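Local structure of cytochrome C2, ISO-2 (Rhodospirillum centenum, 1JDL) at residues Leu61-Glu66 / Asn76-Lys81; Ala70-Pro75 / Phe100-Glu105. The protein carries electrons through a covalently bound heme, donating them to oxidized bacteriochlorophyll in photophosphorylation and perhaps also serving the respiratory chain. One frame throughout, in Å; residues are numbered along the deposited sequence.

Interaction 1: residues Leu61-Glu66 / Asn76-Lys81. With HEM (protoporphyrin IX containing Fe), chain B.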
ATOM      1  N   LEU A  61       9.671   0.663   6.597  1.00 16.64           N
ATOM      2  CA  LEU A  61       8.559   1.254   5.863  1.00 15.97           C
ATOM      3  C   LEU A  61       7.204   1.119   6.558  1.00 16.51           C
ATOM      4  O   LEU A  61       6.747   0.014   6.859  1.00 17.28           O
ATOM      5  CB  LEU A  61       8.470   0.653   4.454  1.00 15.64           C
ATOM      6  CG  LEU A  61       7.322   1.182   3.585  1.00 16.58           C
ATOM      7  CD1 LEU A  61       7.461   2.692   3.378  1.00 18.06           C
ATOM      8  CD2 LEU A  61       7.322   0.444   2.250  1.00 17.39           C
ATOM      9  N   HIS A  62       6.580   2.262   6.820  1.00 15.74           N
ATOM     10  CA  HIS A  62       5.255   2.320   7.432  1.00 17.23           C
ATOM     11  C   HIS A  62       4.408   3.083   6.428  1.00 17.11           C
ATOM     12  O   HIS A  62       4.904   4.004   5.769  1.00 17.95           O
ATOM     13  CB  HIS A  62       5.327   3.046   8.776  1.00 18.29           C
ATOM     14  CG  HIS A  62       6.069   2.274   9.820  1.00 19.80           C
ATOM     15  ND1 HIS A  62       5.433   1.556  10.810  1.00 22.20           N
ATOM     16  CD2 HIS A  62       7.392   2.040   9.977  1.00 20.91           C
ATOM     17  CE1 HIS A  62       6.335   0.909  11.529  1.00 19.22           C
ATOM     18  NE2 HIS A  62       7.531   1.186  11.043  1.00 22.73           N
ATOM     19  N   TRP A  63       3.142   2.700   6.294  1.00 15.40           N
ATOM     20  CA  TRP A  63       2.282   3.355   5.322  1.00 17.27           C
ATOM     21  C   TRP A  63       1.655   4.675   5.740  1.00 18.02           C
ATOM     22  O   TRP A  63       0.442   4.768   5.967  1.00 19.58           O
ATOM     23  CB  TRP A  63       1.198   2.388   4.845  1.00 17.37           C
ATOM     24  CG  TRP A  63       1.765   1.260   4.032  1.00 15.08           C
ATOM     25  CD1 TRP A  63       1.700  -0.070   4.320  1.00 16.10           C
ATOM     26  CD2 TRP A  63       2.519   1.376   2.819  1.00 15.38           C
ATOM     27  NE1 TRP A  63       2.370  -0.795   3.362  1.00 14.68           N
ATOM     28  CE2 TRP A  63       2.881   0.067   2.428  1.00 14.65           C
ATOM     29  CE3 TRP A  63       2.926   2.459   2.025  1.00 15.71           C
ATOM     30  CZ2 TRP A  63       3.635  -0.193   1.273  1.00 14.71           C
ATOM     31  CZ3 TRP A  63       3.679   2.202   0.872  1.00 16.57           C
ATOM     32  CH2 TRP A  63       4.024   0.883   0.511  1.00 15.69           C
ATOM     33  N   THR A  64       2.493   5.697   5.844  1.00 18.64           N
ATOM     34  CA  THR A  64       2.015   7.030   6.169  1.00 20.04           C
ATOM     35  C   THR A  64       1.268   7.487   4.916  1.00 20.94           C
ATOM     36  O   THR A  64       1.487   6.956   3.826  1.00 20.60           O
ATOM     37  CB  THR A  64       3.178   7.994   6.420  1.00 21.42           C
ATOM     38  OG1 THR A  64       4.019   8.039   5.259  1.00 21.62           O
ATOM     39  CG2 THR A  64       3.994   7.539   7.618  1.00 22.30           C
ATOM     40  N   PRO A  65       0.367   8.467   5.049  1.00 21.71           N
ATOM     41  CA  PRO A  65      -0.347   8.907   3.845  1.00 22.44           C
ATOM     42  C   PRO A  65       0.590   9.319   2.709  1.00 22.00           C
ATOM     43  O   PRO A  65       0.328   9.017   1.537  1.00 21.16           O
ATOM     44  CB  PRO A  65      -1.214  10.060   4.357  1.00 24.20           C
ATOM     45  CG  PRO A  65      -0.491  10.531   5.599  1.00 26.52           C
ATOM     46  CD  PRO A  65      -0.054   9.237   6.229  1.00 22.88           C
ATOM     47  N   GLU A  66       1.684   9.992   3.057  1.00 21.77           N
ATOM     48  CA  GLU A  66       2.662  10.447   2.068  1.00 23.42           C
ATOM     49  C   GLU A  66       3.302   9.280   1.328  1.00 22.29           C
ATOM     50  O   GLU A  66       3.497   9.335   0.112  1.00 21.33           O
ATOM     51  CB  GLU A  66       3.769  11.271   2.738  1.00 27.06           C
ATOM     52  CG  GLU A  66       3.324  12.618   3.295  1.00 33.05           C
ATOM     53  CD  GLU A  66       2.265  12.493   4.375  1.00 36.41           C
ATOM     54  OE1 GLU A  66       2.494  11.752   5.359  1.00 36.26           O
ATOM     55  OE2 GLU A  66       1.205  13.144   4.242  1.00 40.64           O
ATOM     56  N   ASN A  76       6.623  -1.121  -7.489  1.00 19.59           N
ATOM     57  CA  ASN A  76       7.978  -1.664  -7.544  1.00 21.11           C
ATOM     58  C   ASN A  76       9.058  -0.601  -7.401  1.00 21.06           C
ATOM     59  O   ASN A  76      10.005  -0.764  -6.626  1.00 20.10           O
ATOM     60  CB  ASN A  76       8.189  -2.418  -8.856  1.00 24.77           C
ATOM     61  CG  ASN A  76       7.677  -3.836  -8.798  1.00 28.76           C
ATOM     62  OD1 ASN A  76       6.910  -4.271  -9.660  1.00 33.89           O
ATOM     63  ND2 ASN A  76       8.109  -4.576  -7.782  1.00 28.10           N
ATOM     64  N   ALA A  77       8.919   0.486  -8.154  1.00 20.39           N
ATOM     65  CA  ALA A  77       9.898   1.564  -8.111  1.00 19.97           C
ATOM     66  C   ALA A  77      10.040   2.132  -6.708  1.00 19.49           C
ATOM     67  O   ALA A  77      11.153   2.364  -6.239  1.00 20.78           O
ATOM     68  CB  ALA A  77       9.508   2.667  -9.087  1.00 21.47           C
ATOM     69  N   PHE A  78       8.913   2.347  -6.037  1.00 18.25           N
ATOM     70  CA  PHE A  78       8.936   2.897  -4.687  1.00 18.56           C
ATOM     71  C   PHE A  78       9.638   1.974  -3.694  1.00 18.05           C
ATOM     72  O   PHE A  78      10.501   2.407  -2.932  1.00 18.06           O
ATOM     73  CB  PHE A  78       7.512   3.166  -4.195  1.00 19.36           C
ATOM     74  CG  PHE A  78       7.454   3.735  -2.805  1.00 20.00           C
ATOM     75  CD1 PHE A  78       7.632   5.099  -2.587  1.00 21.66           C
ATOM     76  CD2 PHE A  78       7.262   2.898  -1.709  1.00 21.06           C
ATOM     77  CE1 PHE A  78       7.620   5.623  -1.291  1.00 23.84           C
ATOM     78  CE2 PHE A  78       7.248   3.410  -0.409  1.00 20.27           C
ATOM     79  CZ  PHE A  78       7.428   4.774  -0.200  1.00 23.33           C
ATOM     80  N   LEU A  79       9.254   0.703  -3.697  1.00 16.92           N
ATOM     81  CA  LEU A  79       9.833  -0.273  -2.787  1.00 16.81           C
ATOM     82  C   LEU A  79      11.324  -0.501  -3.002  1.00 17.46           C
ATOM     83  O   LEU A  79      12.084  -0.616  -2.041  1.00 18.58           O
ATOM     84  CB  LEU A  79       9.086  -1.598  -2.908  1.00 16.31           C
ATOM     85  CG  LEU A  79       7.637  -1.584  -2.421  1.00 17.30           C
ATOM     86  CD1 LEU A  79       6.963  -2.903  -2.776  1.00 17.33           C
ATOM     87  CD2 LEU A  79       7.609  -1.352  -0.919  1.00 18.31           C
ATOM     88  N   ARG A  80      11.745  -0.573  -4.259  1.00 17.35           N
ATOM     89  CA  ARG A  80      13.154  -0.780  -4.563  1.00 18.95           C
ATOM     90  C   ARG A  80      13.997   0.397  -4.092  1.00 19.47           C
ATOM     91  O   ARG A  80      15.078   0.209  -3.527  1.00 19.69           O
ATOM     92  CB  ARG A  80      13.339  -1.001  -6.065  1.00 21.80           C
ATOM     93  CG  ARG A  80      12.891  -2.383  -6.511  1.00 22.75           C
ATOM     94  CD  ARG A  80      12.921  -2.547  -8.024  1.00 29.48           C
ATOM     95  NE  ARG A  80      12.551  -3.907  -8.412  1.00 32.29           N
ATOM     96  CZ  ARG A  80      12.104  -4.254  -9.616  1.00 34.43           C
ATOM     97  NH1 ARG A  80      11.963  -3.339 -10.566  1.00 35.24           N
ATOM     98  NH2 ARG A  80      11.796  -5.520  -9.870  1.00 34.22           N
ATOM     99  N   LYS A  81      13.501   1.611  -4.310  1.00 20.04           N
ATOM    100  CA  LYS A  81      14.232   2.799  -3.887  1.00 21.92           C
ATOM    101  C   LYS A  81      14.289   2.894  -2.371  1.00 21.21           C
ATOM    102  O   LYS A  81      15.313   3.280  -1.807  1.00 22.28           O
ATOM    103  CB  LYS A  81      13.585   4.062  -4.455  1.00 22.99           C
ATOM    104  CG  LYS A  81      14.219   5.346  -3.943  1.00 26.72           C
ATOM    105  CD  LYS A  81      13.541   6.580  -4.508  1.00 30.37           C
ATOM    106  CE  LYS A  81      14.077   7.840  -3.839  1.00 32.80           C
ATOM    107  NZ  LYS A  81      15.566   7.903  -3.905  1.00 33.21           N
TER
HETATM  108  CHA HEM B 500      -0.393  -4.471  -1.523  1.00 13.26           C
HETATM  109  CHB HEM B 500      -2.869  -0.350  -1.901  1.00 14.12           C
HETATM  110  CHC HEM B 500      -4.983  -2.015  -5.915  1.00 16.13           C
HETATM  111  CHD HEM B 500      -2.929  -6.286  -5.207  1.00 14.64           C
HETATM  112  C1A HEM B 500      -0.844  -3.168  -1.307  1.00 14.19           C
HETATM  113  C2A HEM B 500      -0.325  -2.284  -0.290  1.00 12.43           C
HETATM  114  C3A HEM B 500      -1.027  -1.125  -0.412  1.00 12.16           C
HETATM  115  C4A HEM B 500      -1.973  -1.311  -1.487  1.00 14.75           C
HETATM  116  CMA HEM B 500      -0.829   0.157   0.382  1.00 14.35           C
HETATM  117  CAA HEM B 500       0.688  -2.671   0.795  1.00 13.84           C
HETATM  118  CBA HEM B 500      -0.106  -3.226   1.977  1.00 13.78           C
HETATM  119  CGA HEM B 500       0.759  -3.785   3.110  1.00 15.40           C
HETATM  120  O1A HEM B 500       1.998  -3.658   3.064  1.00 15.99           O
HETATM  121  O2A HEM B 500       0.184  -4.350   4.063  1.00 16.85           O
HETATM  122  C1B HEM B 500      -3.681  -0.468  -3.019  1.00 14.31           C
HETATM  123  C2B HEM B 500      -4.572   0.560  -3.498  1.00 15.13           C
HETATM  124  C3B HEM B 500      -4.969   0.154  -4.741  1.00 17.47           C
HETATM  125  C4B HEM B 500      -4.552  -1.188  -4.889  1.00 14.93           C
HETATM  126  CMB HEM B 500      -4.970   1.806  -2.718  1.00 15.67           C
HETATM  127  CAB HEM B 500      -5.417   0.900  -5.851  1.00 22.68           C
HETATM  128  CBB HEM B 500      -5.552   2.407  -5.983  1.00 19.03           C
HETATM  129  C1C HEM B 500      -4.573  -3.303  -6.101  1.00 15.27           C
HETATM  130  C2C HEM B 500      -5.016  -4.168  -7.174  1.00 16.79           C
HETATM  131  C3C HEM B 500      -4.301  -5.298  -7.051  1.00 17.82           C
HETATM  132  C4C HEM B 500      -3.619  -5.227  -5.775  1.00 16.12           C
HETATM  133  CMC HEM B 500      -6.096  -3.850  -8.211  1.00 17.67           C
HETATM  134  CAC HEM B 500      -4.046  -6.311  -8.003  1.00 24.84           C
HETATM  135  CBC HEM B 500      -4.658  -6.543  -9.380  1.00 23.76           C
HETATM  136  C1D HEM B 500      -2.118  -6.196  -4.099  1.00 13.52           C
HETATM  137  C2D HEM B 500      -1.277  -7.271  -3.628  1.00 13.61           C
HETATM  138  C3D HEM B 500      -0.495  -6.750  -2.635  1.00 14.72           C
HETATM  139  C4D HEM B 500      -0.897  -5.346  -2.498  1.00 13.24           C
HETATM  140  CMD HEM B 500      -1.210  -8.698  -4.177  1.00 13.82           C
HETATM  141  CAD HEM B 500       0.647  -7.465  -1.907  1.00 14.05           C
HETATM  142  CBD HEM B 500       1.930  -7.152  -2.685  1.00 16.17           C
HETATM  143  CGD HEM B 500       3.149  -7.899  -2.182  1.00 15.36           C
HETATM  144  O1D HEM B 500       4.227  -7.728  -2.792  1.00 15.41           O
HETATM  145  O2D HEM B 500       3.046  -8.649  -1.187  1.00 16.86           O
HETATM  146  NA  HEM B 500      -1.841  -2.561  -2.051  1.00 13.73           N
HETATM  147  NB  HEM B 500      -3.676  -1.554  -3.869  1.00 14.47           N
HETATM  148  NC  HEM B 500      -3.694  -3.955  -5.253  1.00 14.32           N
HETATM  149  ND  HEM B 500      -1.896  -5.018  -3.405  1.00 13.70           N
HETATM  150 FE   HEM B 500      -2.754  -3.255  -3.675  1.00 14.03          FE
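Leu61 brings its two methyls against two neighbours on helix 75-85, and this apolar meeting forms the body of the contact. CG anti to the backbone N (chi1 179°) turns the forked end of Leu61 toward that helix. CD1 comes to the edge of the Phe78 ring, near its plane, 3.9 Å from CE2, while CD2 meets Leu79 CD2 at 3.7 Å and also touches Phe78; the two leucines cross at about a right angle. Branched leucine suits a place with two partners. Trp63 adds the far rim of its six-membered ring: CZ3 lies 4.0 Å from Phe78 CE2, the two side chains running past one another in opposite directions.

The other chemistry belongs to the heme. In this cytochrome c fold the loop before helix 65-71 packs on helix 75-85 and supplies Trp63 to the heme pocket. One indole face takes the methyl CMA over its centre, and NE1 donates to propionate oxygen O1A, 2.9 Å away, at an N-H...O angle of 159°; O1A lies at the indole edge, in the ring plane. No hydrogen bond joins the two segments, so dispersion and shape hold them together, while the indole N-H would be expected to favour a charged propionate.

Interaction 2: residues Ala70-Pro75 / Phe100-Glu105. With HEM (protoporphyrin IX containing Fe), chain B.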
ATOM      1  N   ALA A  70       3.136   8.274  -2.738  1.00 19.08           N
ATOM      2  CA  ALA A  70       4.340   8.122  -3.552  1.00 18.91           C
ATOM      3  C   ALA A  70       4.493   6.714  -4.112  1.00 19.17           C
ATOM      4  O   ALA A  70       5.165   6.504  -5.123  1.00 20.07           O
ATOM      5  CB  ALA A  70       5.568   8.479  -2.729  1.00 19.97           C
ATOM      6  N   TYR A  71       3.864   5.758  -3.442  1.00 16.85           N
ATOM      7  CA  TYR A  71       3.914   4.344  -3.812  1.00 17.37           C
ATOM      8  C   TYR A  71       2.999   3.954  -4.974  1.00 17.56           C
ATOM      9  O   TYR A  71       3.413   3.247  -5.890  1.00 18.20           O
ATOM     10  CB  TYR A  71       3.547   3.524  -2.571  1.00 16.16           C
ATOM     11  CG  TYR A  71       3.129   2.080  -2.789  1.00 13.98           C
ATOM     12  CD1 TYR A  71       4.075   1.076  -2.991  1.00 14.32           C
ATOM     13  CD2 TYR A  71       1.785   1.715  -2.705  1.00 14.86           C
ATOM     14  CE1 TYR A  71       3.691  -0.268  -3.091  1.00 14.90           C
ATOM     15  CE2 TYR A  71       1.389   0.385  -2.811  1.00 15.17           C
ATOM     16  CZ  TYR A  71       2.343  -0.598  -2.997  1.00 15.38           C
ATOM     17  OH  TYR A  71       1.947  -1.913  -3.055  1.00 17.26           O
ATOM     18  N   LEU A  72       1.759   4.424  -4.929  1.00 18.57           N
ATOM     19  CA  LEU A  72       0.755   4.069  -5.931  1.00 18.46           C
ATOM     20  C   LEU A  72       1.056   4.220  -7.425  1.00 19.50           C
ATOM     21  O   LEU A  72       0.587   3.412  -8.226  1.00 18.92           O
ATOM     22  CB  LEU A  72      -0.568   4.767  -5.600  1.00 19.94           C
ATOM     23  CG  LEU A  72      -1.274   4.225  -4.350  1.00 20.81           C
ATOM     24  CD1 LEU A  72      -2.506   5.055  -4.056  1.00 20.29           C
ATOM     25  CD2 LEU A  72      -1.645   2.758  -4.552  1.00 22.58           C
ATOM     26  N   PRO A  73       1.842   5.232  -7.828  1.00 20.16           N
ATOM     27  CA  PRO A  73       2.103   5.344  -9.269  1.00 19.95           C
ATOM     28  C   PRO A  73       2.998   4.247  -9.853  1.00 20.76           C
ATOM     29  O   PRO A  73       2.961   3.980 -11.054  1.00 19.40           O
ATOM     30  CB  PRO A  73       2.703   6.746  -9.404  1.00 23.02           C
ATOM     31  CG  PRO A  73       3.382   6.954  -8.093  1.00 23.99           C
ATOM     32  CD  PRO A  73       2.403   6.380  -7.094  1.00 20.92           C
ATOM     33  N   ASP A  74       3.788   3.605  -8.999  1.00 19.26           N
ATOM     34  CA  ASP A  74       4.691   2.538  -9.424  1.00 20.47           C
ATOM     35  C   ASP A  74       5.169   1.830  -8.159  1.00 19.57           C
ATOM     36  O   ASP A  74       6.209   2.177  -7.599  1.00 18.60           O
ATOM     37  CB  ASP A  74       5.901   3.121 -10.167  1.00 22.91           C
ATOM     38  CG  ASP A  74       6.707   2.060 -10.901  1.00 25.73           C
ATOM     39  OD1 ASP A  74       6.763   0.908 -10.424  1.00 25.88           O
ATOM     40  OD2 ASP A  74       7.297   2.385 -11.954  1.00 27.95           O
ATOM     41  N   PRO A  75       4.407   0.831  -7.689  1.00 19.91           N
ATOM     42  CA  PRO A  75       4.754   0.077  -6.481  1.00 19.46           C
ATOM     43  C   PRO A  75       6.192  -0.440  -6.431  1.00 19.12           C
ATOM     44  O   PRO A  75       6.900  -0.223  -5.446  1.00 18.60           O
ATOM     45  CB  PRO A  75       3.721  -1.048  -6.477  1.00 20.03           C
ATOM     46  CG  PRO A  75       2.522  -0.382  -7.070  1.00 20.11           C
ATOM     47  CD  PRO A  75       3.121   0.372  -8.241  1.00 19.32           C
ATOM     48  N   PHE A 100      -0.512  -3.322 -10.345  1.00 22.45           N
ATOM     49  CA  PHE A 100      -1.504  -2.291 -10.604  1.00 21.50           C
ATOM     50  C   PHE A 100      -0.865  -0.954 -10.262  1.00 22.15           C
ATOM     51  O   PHE A 100      -0.094  -0.853  -9.303  1.00 23.19           O
ATOM     52  CB  PHE A 100      -2.760  -2.518  -9.745  1.00 21.67           C
ATOM     53  CG  PHE A 100      -3.857  -1.519  -9.995  1.00 23.22           C
ATOM     54  CD1 PHE A 100      -3.925  -0.338  -9.263  1.00 25.02           C
ATOM     55  CD2 PHE A 100      -4.808  -1.750 -10.986  1.00 24.52           C
ATOM     56  CE1 PHE A 100      -4.924   0.601  -9.510  1.00 26.60           C
ATOM     57  CE2 PHE A 100      -5.813  -0.816 -11.244  1.00 26.03           C
ATOM     58  CZ  PHE A 100      -5.869   0.363 -10.501  1.00 26.57           C
ATOM     59  N   LYS A 101      -1.166   0.062 -11.062  1.00 22.06           N
ATOM     60  CA  LYS A 101      -0.635   1.402 -10.845  1.00 22.72           C
ATOM     61  C   LYS A 101      -1.768   2.417 -10.906  1.00 22.70           C
ATOM     62  O   LYS A 101      -2.741   2.236 -11.640  1.00 22.68           O
ATOM     63  CB  LYS A 101       0.390   1.764 -11.926  1.00 24.45           C
ATOM     64  CG  LYS A 101       1.603   0.854 -12.026  1.00 27.09           C
ATOM     65  CD  LYS A 101       2.504   1.316 -13.167  1.00 29.57           C
ATOM     66  CE  LYS A 101       3.724   0.424 -13.327  1.00 32.71           C
ATOM     67  NZ  LYS A 101       4.560   0.843 -14.490  1.00 37.16           N
ATOM     68  N   LEU A 102      -1.629   3.487 -10.131  1.00 22.20           N
ATOM     69  CA  LEU A 102      -2.606   4.565 -10.103  1.00 22.48           C
ATOM     70  C   LEU A 102      -1.762   5.828 -10.261  1.00 23.71           C
ATOM     71  O   LEU A 102      -1.328   6.424  -9.279  1.00 23.23           O
ATOM     72  CB  LEU A 102      -3.345   4.588  -8.758  1.00 22.86           C
ATOM     73  CG  LEU A 102      -4.586   5.482  -8.632  1.00 23.74           C
ATOM     74  CD1 LEU A 102      -5.036   5.516  -7.177  1.00 24.02           C
ATOM     75  CD2 LEU A 102      -4.281   6.894  -9.105  1.00 28.07           C
ATOM     76  N   PRO A 103      -1.508   6.247 -11.509  1.00 25.70           N
ATOM     77  CA  PRO A 103      -0.701   7.438 -11.788  1.00 27.51           C
ATOM     78  C   PRO A 103      -1.271   8.810 -11.421  1.00 27.55           C
ATOM     79  O   PRO A 103      -0.537   9.675 -10.938  1.00 29.29           O
ATOM     80  CB  PRO A 103      -0.424   7.314 -13.284  1.00 27.47           C
ATOM     81  CG  PRO A 103      -1.672   6.662 -13.789  1.00 28.77           C
ATOM     82  CD  PRO A 103      -1.894   5.575 -12.763  1.00 27.17           C
ATOM     83  N   ASP A 104      -2.565   9.014 -11.643  1.00 27.01           N
ATOM     84  CA  ASP A 104      -3.182  10.313 -11.370  1.00 28.64           C
ATOM     85  C   ASP A 104      -3.037  10.794  -9.928  1.00 28.70           C
ATOM     86  O   ASP A 104      -3.467  10.128  -8.990  1.00 27.07           O
ATOM     87  CB  ASP A 104      -4.660  10.286 -11.772  1.00 30.50           C
ATOM     88  CG  ASP A 104      -5.301  11.661 -11.721  1.00 33.70           C
ATOM     89  OD1 ASP A 104      -5.721  12.091 -10.628  1.00 35.71           O
ATOM     90  OD2 ASP A 104      -5.372  12.319 -12.779  1.00 36.93           O
ATOM     91  N   GLU A 105      -2.430  11.968  -9.770  1.00 29.32           N
ATOM     92  CA  GLU A 105      -2.198  12.557  -8.454  1.00 30.70           C
ATOM     93  C   GLU A 105      -3.468  12.797  -7.642  1.00 29.98           C
ATOM     94  O   GLU A 105      -3.507  12.507  -6.444  1.00 29.27           O
ATOM     95  CB  GLU A 105      -1.430  13.874  -8.598  1.00 33.14           C
ATOM     96  CG  GLU A 105      -1.035  14.498  -7.269  1.00 37.44           C
ATOM     97  CD  GLU A 105      -0.164  15.725  -7.434  1.00 39.85           C
ATOM     98  OE1 GLU A 105      -0.645  16.730  -8.001  1.00 41.61           O
ATOM     99  OE2 GLU A 105       1.004  15.683  -6.995  1.00 41.85           O
TER
HETATM  100  CHA HEM B 500      -0.393  -4.471  -1.523  1.00 13.26           C
HETATM  101  CHB HEM B 500      -2.869  -0.350  -1.901  1.00 14.12           C
HETATM  102  CHC HEM B 500      -4.983  -2.015  -5.915  1.00 16.13           C
HETATM  103  CHD HEM B 500      -2.929  -6.286  -5.207  1.00 14.64           C
HETATM  104  C1A HEM B 500      -0.844  -3.168  -1.307  1.00 14.19           C
HETATM  105  C2A HEM B 500      -0.325  -2.284  -0.290  1.00 12.43           C
HETATM  106  C3A HEM B 500      -1.027  -1.125  -0.412  1.00 12.16           C
HETATM  107  C4A HEM B 500      -1.973  -1.311  -1.487  1.00 14.75           C
HETATM  108  CMA HEM B 500      -0.829   0.157   0.382  1.00 14.35           C
HETATM  109  CAA HEM B 500       0.688  -2.671   0.795  1.00 13.84           C
HETATM  110  CBA HEM B 500      -0.106  -3.226   1.977  1.00 13.78           C
HETATM  111  CGA HEM B 500       0.759  -3.785   3.110  1.00 15.40           C
HETATM  112  O1A HEM B 500       1.998  -3.658   3.064  1.00 15.99           O
HETATM  113  O2A HEM B 500       0.184  -4.350   4.063  1.00 16.85           O
HETATM  114  C1B HEM B 500      -3.681  -0.468  -3.019  1.00 14.31           C
HETATM  115  C2B HEM B 500      -4.572   0.560  -3.498  1.00 15.13           C
HETATM  116  C3B HEM B 500      -4.969   0.154  -4.741  1.00 17.47           C
HETATM  117  C4B HEM B 500      -4.552  -1.188  -4.889  1.00 14.93           C
HETATM  118  CMB HEM B 500      -4.970   1.806  -2.718  1.00 15.67           C
HETATM  119  CAB HEM B 500      -5.417   0.900  -5.851  1.00 22.68           C
HETATM  120  CBB HEM B 500      -5.552   2.407  -5.983  1.00 19.03           C
HETATM  121  C1C HEM B 500      -4.573  -3.303  -6.101  1.00 15.27           C
HETATM  122  C2C HEM B 500      -5.016  -4.168  -7.174  1.00 16.79           C
HETATM  123  C3C HEM B 500      -4.301  -5.298  -7.051  1.00 17.82           C
HETATM  124  C4C HEM B 500      -3.619  -5.227  -5.775  1.00 16.12           C
HETATM  125  CMC HEM B 500      -6.096  -3.850  -8.211  1.00 17.67           C
HETATM  126  CAC HEM B 500      -4.046  -6.311  -8.003  1.00 24.84           C
HETATM  127  CBC HEM B 500      -4.658  -6.543  -9.380  1.00 23.76           C
HETATM  128  C1D HEM B 500      -2.118  -6.196  -4.099  1.00 13.52           C
HETATM  129  C2D HEM B 500      -1.277  -7.271  -3.628  1.00 13.61           C
HETATM  130  C3D HEM B 500      -0.495  -6.750  -2.635  1.00 14.72           C
HETATM  131  C4D HEM B 500      -0.897  -5.346  -2.498  1.00 13.24           C
HETATM  132  CMD HEM B 500      -1.210  -8.698  -4.177  1.00 13.82           C
HETATM  133  CAD HEM B 500       0.647  -7.465  -1.907  1.00 14.05           C
HETATM  134  CBD HEM B 500       1.930  -7.152  -2.685  1.00 16.17           C
HETATM  135  CGD HEM B 500       3.149  -7.899  -2.182  1.00 15.36           C
HETATM  136  O1D HEM B 500       4.227  -7.728  -2.792  1.00 15.41           O
HETATM  137  O2D HEM B 500       3.046  -8.649  -1.187  1.00 16.86           O
HETATM  138  NA  HEM B 500      -1.841  -2.561  -2.051  1.00 13.73           N
HETATM  139  NB  HEM B 500      -3.676  -1.554  -3.869  1.00 14.47           N
HETATM  140  NC  HEM B 500      -3.694  -3.955  -5.253  1.00 14.32           N
HETATM  141  ND  HEM B 500      -1.896  -5.018  -3.405  1.00 13.70           N
HETATM  142 FE   HEM B 500      -2.754  -3.255  -3.675  1.00 14.03          FE
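Phe100, whose carbonyl O meets Pro75 CG at 3.5 Å, lays one face of its ring over the heme methyl CMC, 3.7 Å from CG; its CE1 also reaches the vinyl-derived carbon CAB. The Tyr71 ring carries Pro75 CG over one face, near the ring's margin, and sends OH to 3.5 Å from heme C1A. In this cytochrome c fold segment 70-75 contains a type I beta turn, Tyr71 to Asp74, leading from helix 65-71 toward helix 75-85; its partner is the irregular loop 100-105 that follows the axial ligand Met98.

A single backbone hydrogen bond ties them: Leu102 N to Leu72 O, 2.9 Å, nearly straight at 169°, with the donor 44° out of the carbonyl plane. Pro73, whose ring restricts phi to a value compatible with the turn that Asp74 N closes on Tyr71 O, rests its CA near Leu102 O.

At the outer side, the extended Lys101 chain passes Pro73 O, with CD 3.4 Å from it, and runs alongside Asp74. Lys101 NZ stays 4.0 Å from Asp74 OD2, too far for a salt bridge, though the opposite charges should still attract; Asp74 OD1 caps Ala77 N.

On the heme side of the turn, Leu72 and Leu102 run alongside each other, turning apolar ends to the porphyrin. Leu72 CD2 faces the B pyrrole at C2B; in Leu102, CG anti to the backbone N (chi1 -169°) carries CD1 to 3.4 Å from heme CBB.

In the fold
The two interactions have centres 11 Å apart and both touch the heme. Their segments alternate along the chain, in the order 61-66, 70-75, 76-81, 100-105, and both contacts draw on helix 65-71: interaction 1 includes its start, interaction 2 its end. Helix 75-85 begins with Pro75 of interaction 2 and carries Phe78 and Leu79 of interaction 1. Tyr71 joins the two, its CD1 lying 3.5 Å from Trp63 CH2 and its CA 3.7 Å from Phe78 CG. Interaction 1 is buried at a propionate, whereas interaction 2 is partly exposed and borders the Met98 loop; through Tyr71, which touches both Trp63 and Met98, the propionate and axial-ligand surroundings of the heme are in contact.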